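PDB 4DZ4: agmatinase from Burkholderia thailandensis, which probably catalyses the manganese-dependent hydrolysis of agmatine to putrescine and urea, as expected of an agmatinase in the arginase family. Local coordinates for residues B[33-37]-B[309-313]; B[72-77]-B[302-306]; B[130-134]-B[312-316]. One frame throughout, in Å; residues are numbered along the deposited sequence.

Contact 1 (B[33-37]-B[309-313]); sequences LSFMR and ACDLL
Ala309 and Phe35 begin a buried apolar seam between the loop at 33-37 and helix 300-323, the long C-terminal helix packed against the parallel sheet of this arginase-family alpha/beta fold. The methyl of Ala309 meets the far end of the aromatic ring, with CB 3.4 Å from Phe35 CZ, a close approach that is neither squarely over the face nor at the edge. Phe35 CG lies anti to the backbone N (chi1 -177°), which sends the ring out of the loop and across to the helix. One residue on, Cys310 faces Met36: Cys310 SG lies 3.7 Å from Met36 CE, while Cys310 CB packs 3.8 Å from Met36 SD. The methionine bends at chi3 (81°), so that both its sulfur and its methyl lie against the cysteine. A turn of the loop, closed by Arg37 N to Ser34 O at 3.1 Å, sets the two large residues side by side, and Asp100 on strand 98-103 bonds the Phe35 backbone N. One helical turn after Ala309, Leu313 turns CD1 toward the loop, its side chain sliding past Phe35 in the opposite direction. Leu313 CD1 comes 4.3 Å from Met36 SD and sits at the edge of the Phe35 ring, in its plane, 3.9 Å from CE2.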
loop_
_atom_site.group_PDB
_atom_site.type_symbol
_atom_site.label_atom_id
_atom_site.label_comp_id
_atom_site.label_asym_id
_atom_site.label_seq_id
_atom_site.Cartn_x
_atom_site.Cartn_y
_atom_site.Cartn_z
ATOM N N LEU B 33 -19.338 14.313 -1.508
ATOM C CA LEU B 33 -18.126 14.585 -0.729
ATOM C C LEU B 33 -17.609 16.032 -0.905
ATOM O O LEU B 33 -16.454 16.251 -1.289
ATOM C CB LEU B 33 -17.016 13.583 -1.128
ATOM C CG LEU B 33 -17.334 12.090 -0.931
ATOM C CD1 LEU B 33 -16.284 11.200 -1.609
ATOM C CD2 LEU B 33 -17.497 11.726 0.557
ATOM N N SER B 34 -18.441 17.027 -0.586
ATOM C CA SER B 34 -17.920 18.403 -0.468
ATOM C C SER B 34 -17.251 18.555 0.900
ATOM O O SER B 34 -17.393 17.685 1.767
ATOM C CB SER B 34 -19.065 19.410 -0.580
ATOM O OG SER B 34 -19.943 19.172 0.510
ATOM N N PHE B 35 -16.499 19.631 1.103
ATOM C CA PHE B 35 -15.807 19.769 2.364
ATOM C C PHE B 35 -16.785 19.913 3.529
ATOM O O PHE B 35 -17.600 20.823 3.549
ATOM C CB PHE B 35 -14.804 20.933 2.393
ATOM C CG PHE B 35 -14.056 20.992 3.691
ATOM C CD1 PHE B 35 -12.979 20.117 3.924
ATOM C CD2 PHE B 35 -14.487 21.840 4.719
ATOM C CE1 PHE B 35 -12.333 20.130 5.156
ATOM C CE2 PHE B 35 -13.842 21.863 5.949
ATOM C CZ PHE B 35 -12.765 21.000 6.175
ATOM N N MET B 36 -16.689 19.006 4.493
ATOM C CA MET B 36 -17.614 18.946 5.642
ATOM C C MET B 36 -19.071 19.020 5.192
ATOM O O MET B 36 -19.938 19.575 5.891
ATOM C CB MET B 36 -17.265 20.003 6.727
ATOM C CG MET B 36 -16.082 19.546 7.568
ATOM S SD MET B 36 -15.644 20.705 8.849
ATOM C CE MET B 36 -16.871 20.270 10.090
ATOM N N ARG B 37 -19.342 18.428 4.029
ATOM C CA ARG B 37 -20.706 18.337 3.458
ATOM C C ARG B 37 -21.379 19.665 3.157
ATOM O O ARG B 37 -22.594 19.690 2.985
ATOM C CB ARG B 37 -21.666 17.510 4.351
ATOM C CG ARG B 37 -21.078 16.199 4.875
ATOM C CD ARG B 37 -20.754 15.229 3.749
ATOM N NE ARG B 37 -20.548 13.908 4.352
ATOM C CZ ARG B 37 -20.540 12.763 3.680
ATOM N NH1 ARG B 37 -20.671 12.756 2.360
ATOM N NH2 ARG B 37 -20.409 11.616 4.343
ATOM N N ALA B 309 -8.556 22.529 9.036
ATOM C CA ALA B 309 -9.535 23.341 8.305
ATOM C C ALA B 309 -10.796 23.497 9.151
ATOM O O ALA B 309 -11.376 24.587 9.211
ATOM C CB ALA B 309 -9.862 22.688 6.953
ATOM N N CYS B 310 -11.179 22.432 9.850
ATOM C CA CYS B 310 -12.390 22.465 10.663
ATOM C C CYS B 310 -12.195 23.460 11.818
ATOM O O CYS B 310 -13.057 24.314 12.083
ATOM C CB CYS B 310 -12.725 21.060 11.189
ATOM S SG CYS B 310 -14.074 21.033 12.412
ATOM N N ASP B 311 -11.044 23.387 12.458
ATOM C CA ASP B 311 -10.755 24.334 13.538
ATOM C C ASP B 311 -10.683 25.783 13.079
ATOM O O ASP B 311 -11.124 26.668 13.815
ATOM C CB ASP B 311 -9.517 23.887 14.316
ATOM C CG ASP B 311 -9.813 22.665 15.200
ATOM O OD1 ASP B 311 -10.955 22.545 15.692
ATOM O OD2 ASP B 311 -8.905 21.828 15.417
ATOM N N LEU B 312 -10.166 26.026 11.872
ATOM C CA LEU B 312 -10.207 27.371 11.281
ATOM C C LEU B 312 -11.653 27.868 11.117
ATOM O O LEU B 312 -11.962 29.020 11.467
ATOM C CB LEU B 312 -9.430 27.419 9.941
ATOM C CG LEU B 312 -7.910 27.218 10.124
ATOM C CD1 LEU B 312 -7.255 26.889 8.796
ATOM C CD2 LEU B 312 -7.281 28.474 10.740
ATOM N N LEU B 313 -12.542 27.013 10.597
ATOM C CA LEU B 313 -13.973 27.380 10.538
ATOM C C LEU B 313 -14.526 27.738 11.923
ATOM O O LEU B 313 -15.285 28.683 12.055
ATOM C CB LEU B 313 -14.845 26.276 9.924
ATOM C CG LEU B 313 -14.464 25.991 8.460
ATOM C CD1 LEU B 313 -15.307 24.852 7.897
ATOM C CD2 LEU B 313 -14.684 27.240 7.630
#

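Contact 2 (B[72-77]-B[302-306]); sequences AVRAAS and AIAAA
The flat groups are peptide planes, and the Ala76 methyl lies over a face of the one joining Ala302 to Ile303: Ala76 CB is 3.4 Å from Ala302 C and 3.5 Å from Ile303 N. The Ala302 methyl in turn packs on the backbone, with CB 3.5 Å from the carbonyl O of Ala72. The local axes of helix segments 72-76 and 302-306 cross steeply, at -78°, and approach to 7.9 Å. Such closeness depends on small residues at the crossing: Ala72, Ala76, Ala302 and Ala306 each bring a single methyl. Val73 straddles the neighbouring turn, its CG2 3.9 Å from Ala305 CB and its CG1 against the backbone of Ala306. The Ala306 methyl also meets Ser77, CB to CB 4.0 Å. The Ser77 hydroxyl is engaged on its own side: OG donates to Arg74 O at 2.7 Å, from 19° out of the carbonyl plane, a bond that its chi1 of 73° makes possible, and also bonds Met36 N. Pro261 of a neighbouring subunit packs on Ile303. Methyls meet methyls and backbone, and the one polar side chain involved bonds its own helix and the 33-37 loop, so the crossing rests on close apolar fit.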
loop_
_atom_site.group_PDB
_atom_site.type_symbol
_atom_site.label_atom_id
_atom_site.label_comp_id
_atom_site.label_asym_id
_atom_site.label_seq_id
_atom_site.Cartn_x
_atom_site.Cartn_y
_atom_site.Cartn_z
ATOM N N ALA B 72 -8.655 14.939 -1.626
ATOM C CA ALA B 72 -8.292 14.076 -0.495
ATOM C C ALA B 72 -8.788 14.683 0.813
ATOM O O ALA B 72 -9.289 13.966 1.685
ATOM C CB ALA B 72 -6.780 13.848 -0.445
ATOM N N VAL B 73 -8.627 15.989 0.962
ATOM C CA VAL B 73 -9.065 16.661 2.185
ATOM C C VAL B 73 -10.609 16.636 2.295
ATOM O O VAL B 73 -11.140 16.380 3.376
ATOM C CB VAL B 73 -8.507 18.093 2.274
ATOM C CG1 VAL B 73 -9.056 18.807 3.526
ATOM C CG2 VAL B 73 -6.975 18.025 2.333
ATOM N N ARG B 74 -11.314 16.870 1.184
ATOM C CA ARG B 74 -12.762 16.701 1.187
ATOM C C ARG B 74 -13.204 15.309 1.655
ATOM O O ARG B 74 -14.059 15.192 2.539
ATOM C CB ARG B 74 -13.367 17.020 -0.186
ATOM C CG ARG B 74 -13.290 18.494 -0.520
ATOM C CD ARG B 74 -13.841 18.710 -1.912
ATOM N NE ARG B 74 -13.887 20.143 -2.279
ATOM C CZ ARG B 74 -13.107 20.770 -3.169
ATOM N NH1 ARG B 74 -12.183 20.127 -3.908
ATOM N NH2 ARG B 74 -13.310 22.063 -3.384
ATOM N N ALA B 75 -12.621 14.257 1.066
ATOM C CA ALA B 75 -12.964 12.890 1.451
ATOM C C ALA B 75 -12.658 12.630 2.928
ATOM O O ALA B 75 -13.394 11.902 3.591
ATOM C CB ALA B 75 -12.239 11.869 0.566
ATOM N N ALA B 76 -11.570 13.209 3.437
ATOM C CA ALA B 76 -11.163 12.992 4.814
ATOM C C ALA B 76 -11.989 13.765 5.833
ATOM O O ALA B 76 -11.782 13.595 7.043
ATOM C CB ALA B 76 -9.692 13.368 4.970
ATOM N N SER B 77 -12.857 14.651 5.359
ATOM C CA SER B 77 -13.623 15.519 6.261
ATOM C C SER B 77 -14.978 14.900 6.689
ATOM O O SER B 77 -15.707 15.513 7.462
ATOM C CB SER B 77 -13.843 16.899 5.612
ATOM O OG SER B 77 -14.809 16.805 4.555
ATOM N N ALA B 302 -4.545 13.532 5.181
ATOM C CA ALA B 302 -5.736 14.279 4.790
ATOM C C ALA B 302 -6.680 14.514 5.981
ATOM O O ALA B 302 -7.303 15.589 6.056
ATOM C CB ALA B 302 -6.449 13.576 3.636
ATOM N N ILE B 303 -6.782 13.522 6.880
ATOM C CA ILE B 303 -7.611 13.644 8.073
ATOM C C ILE B 303 -7.053 14.780 8.946
ATOM O O ILE B 303 -7.811 15.669 9.370
ATOM C CB ILE B 303 -7.679 12.307 8.851
ATOM C CG1 ILE B 303 -8.589 11.318 8.091
ATOM C CG2 ILE B 303 -8.229 12.573 10.262
ATOM C CD1 ILE B 303 -8.444 9.887 8.555
ATOM N N ALA B 304 -5.739 14.787 9.156
ATOM C CA ALA B 304 -5.162 15.863 9.957
ATOM C C ALA B 304 -5.423 17.241 9.304
ATOM O O ALA B 304 -5.764 18.201 10.001
ATOM C CB ALA B 304 -3.679 15.629 10.214
ATOM N N ALA B 305 -5.245 17.336 7.986
ATOM C CA ALA B 305 -5.494 18.583 7.233
ATOM C C ALA B 305 -6.948 19.033 7.387
ATOM O O ALA B 305 -7.214 20.236 7.593
ATOM C CB ALA B 305 -5.181 18.368 5.755
ATOM N N ALA B 306 -7.880 18.070 7.282
ATOM C CA ALA B 306 -9.322 18.365 7.455
ATOM C C ALA B 306 -9.619 18.897 8.870
ATOM O O ALA B 306 -10.411 19.838 9.016
ATOM C CB ALA B 306 -10.187 17.151 7.129
#

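Contact 3 (B[130-134]-B[312-316]); sequences ARMLT and LLCLW
Arg131 lays its aliphatic chain over one face of the Trp316 indole. Its CB starts above the benzo part, 4.0 Å from Trp316 CZ2. CG then moves over the five-membered ring, 4.0 Å from that ring's centroid and 17° off its normal, a CH-pi contact. A bend at chi2 keeps the chain beside the indole, with CD 4.0 Å from Trp316 NE1. NE stays near the same nitrogen, and the guanidinium plane is only 19° from that of the ring, though displaced obliquely from it; at the tip, NH1 has a weak hydrogen bond to Tyr153 OH. The indole N-H itself is used elsewhere, bonding Leu283 O on strand 282-289, which fixes the rotation of the ring. Trp316 CH2 lies 3.7 Å from the backbone O of Met132, which approaches obliquely, while CZ3 meets Leu133 CB at the ring edge. Leu133 extends toward the helix with CG anti to the backbone N and forks between two leucines. Its CD1 touches Leu312 CD1 at 3.7 Å; its CD2 reaches Leu313 CD2 at 3.6 Å, those two side chains crossing at about a right angle. Met132 points the other way and packs against helix 114-126. The strand is thus sandwiched, and its 131-134 part runs nearly antiparallel to 312-316 of the helix, at 168°. The side chain of Leu312 is about 11 Å from that of His139, a manganese ligand just beyond the strand. Helices layered on both faces of a central parallel sheet, with metal ligands near strand ends, are characteristic of the arginase-family alpha/beta/alpha fold.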
loop_
_atom_site.group_PDB
_atom_site.type_symbol
_atom_site.label_atom_id
_atom_site.label_comp_id
_atom_site.label_asym_id
_atom_site.label_seq_id
_atom_site.Cartn_x
_atom_site.Cartn_y
_atom_site.Cartn_z
ATOM N N ALA B 130 -16.987 37.253 1.889
ATOM C CA ALA B 130 -16.662 35.963 2.528
ATOM C C ALA B 130 -15.155 35.873 2.793
ATOM O O ALA B 130 -14.365 36.490 2.087
ATOM C CB ALA B 130 -17.109 34.797 1.640
ATOM N N ARG B 131 -14.768 35.123 3.822
ATOM C CA ARG B 131 -13.368 34.759 4.042
ATOM C C ARG B 131 -13.075 33.566 3.144
ATOM O O ARG B 131 -13.989 32.796 2.822
ATOM C CB ARG B 131 -13.135 34.279 5.472
ATOM C CG ARG B 131 -13.593 35.206 6.584
ATOM C CD ARG B 131 -12.744 36.448 6.672
ATOM N NE ARG B 131 -13.082 37.150 7.909
ATOM C CZ ARG B 131 -12.604 38.335 8.261
ATOM N NH1 ARG B 131 -11.772 38.992 7.460
ATOM N NH2 ARG B 131 -12.969 38.858 9.418
ATOM N N MET B 132 -11.803 33.383 2.802
ATOM C CA MET B 132 -11.363 32.219 2.020
ATOM C C MET B 132 -10.633 31.219 2.899
ATOM O O MET B 132 -9.709 31.582 3.618
ATOM C CB MET B 132 -10.445 32.612 0.859
ATOM C CG MET B 132 -11.164 33.381 -0.229
ATOM S SD MET B 132 -10.050 33.751 -1.603
ATOM C CE MET B 132 -9.748 32.127 -2.319
ATOM N N LEU B 133 -11.091 29.972 2.854
ATOM C CA LEU B 133 -10.325 28.839 3.396
ATOM C C LEU B 133 -9.961 27.948 2.199
ATOM O O LEU B 133 -10.827 27.279 1.621
ATOM C CB LEU B 133 -11.213 28.082 4.395
ATOM C CG LEU B 133 -10.574 26.867 5.067
ATOM C CD1 LEU B 133 -9.209 27.189 5.610
ATOM C CD2 LEU B 133 -11.483 26.300 6.171
ATOM N N THR B 134 -8.695 27.970 1.800
ATOM C CA THR B 134 -8.315 27.345 0.538
ATOM C C THR B 134 -7.531 26.051 0.788
ATOM O O THR B 134 -6.680 26.003 1.663
ATOM C CB THR B 134 -7.518 28.338 -0.321
ATOM O OG1 THR B 134 -8.278 29.555 -0.456
ATOM C CG2 THR B 134 -7.281 27.779 -1.744
ATOM N N LEU B 312 -10.166 26.026 11.872
ATOM C CA LEU B 312 -10.207 27.371 11.281
ATOM C C LEU B 312 -11.653 27.868 11.117
ATOM O O LEU B 312 -11.962 29.020 11.467
ATOM C CB LEU B 312 -9.430 27.419 9.941
ATOM C CG LEU B 312 -7.910 27.218 10.124
ATOM C CD1 LEU B 312 -7.255 26.889 8.796
ATOM C CD2 LEU B 312 -7.281 28.474 10.740
ATOM N N LEU B 313 -12.542 27.013 10.597
ATOM C CA LEU B 313 -13.973 27.380 10.538
ATOM C C LEU B 313 -14.526 27.738 11.923
ATOM O O LEU B 313 -15.285 28.683 12.055
ATOM C CB LEU B 313 -14.845 26.276 9.924
ATOM C CG LEU B 313 -14.464 25.991 8.460
ATOM C CD1 LEU B 313 -15.307 24.852 7.897
ATOM C CD2 LEU B 313 -14.684 27.240 7.630
ATOM N N CYS B 314 -14.158 26.966 12.932
ATOM C CA CYS B 314 -14.699 27.190 14.260
ATOM C C CYS B 314 -14.207 28.510 14.826
ATOM O O CYS B 314 -14.966 29.197 15.507
ATOM C CB CYS B 314 -14.359 25.996 15.166
ATOM S SG CYS B 314 -15.292 24.504 14.756
ATOM N N LEU B 315 -12.953 28.867 14.529
ATOM C CA LEU B 315 -12.409 30.170 14.935
ATOM C C LEU B 315 -13.249 31.288 14.331
ATOM O O LEU B 315 -13.629 32.229 15.039
ATOM C CB LEU B 315 -10.953 30.342 14.541
ATOM C CG LEU B 315 -9.947 29.481 15.332
ATOM C CD1 LEU B 315 -8.577 29.567 14.674
ATOM C CD2 LEU B 315 -9.871 29.962 16.772
ATOM N N TRP B 316 -13.563 31.168 13.040
ATOM C CA TRP B 316 -14.451 32.156 12.420
ATOM C C TRP B 316 -15.856 32.189 12.994
ATOM O O TRP B 316 -16.436 33.277 13.120
ATOM C CB TRP B 316 -14.463 32.006 10.899
ATOM C CG TRP B 316 -13.237 32.582 10.224
ATOM C CD1 TRP B 316 -12.647 33.841 10.412
ATOM C CD2 TRP B 316 -12.422 31.934 9.176
ATOM N NE1 TRP B 316 -11.546 33.998 9.591
ATOM C CE2 TRP B 316 -11.362 32.899 8.818
ATOM C CE3 TRP B 316 -12.462 30.702 8.535
ATOM C CZ2 TRP B 316 -10.386 32.607 7.856
ATOM C CZ3 TRP B 316 -11.475 30.420 7.565
ATOM C CH2 TRP B 316 -10.485 31.371 7.215
#

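In the fold
From the N terminus, the loop at 33-37 is the first to be tied down: contact 1 closes a loop of 271 residues. Contact 2, from helix 69-76, is nested inside it. Strand 131-136 then enters contact 3, which crosses contact 2 along the chain and shares Leu312 and Leu313 with contact 1. Neighbouring contacts also meet directly: Phe35 CE1 lies 3.6 Å from Ser77 CB, and Leu133 CD2 lies 3.5 Å from Ala309 O. Contacts 2 and 3 do not touch. All three contacts end on helix 300-323, near the C terminus, which therefore joins an N-terminal loop, a short helix and a central strand.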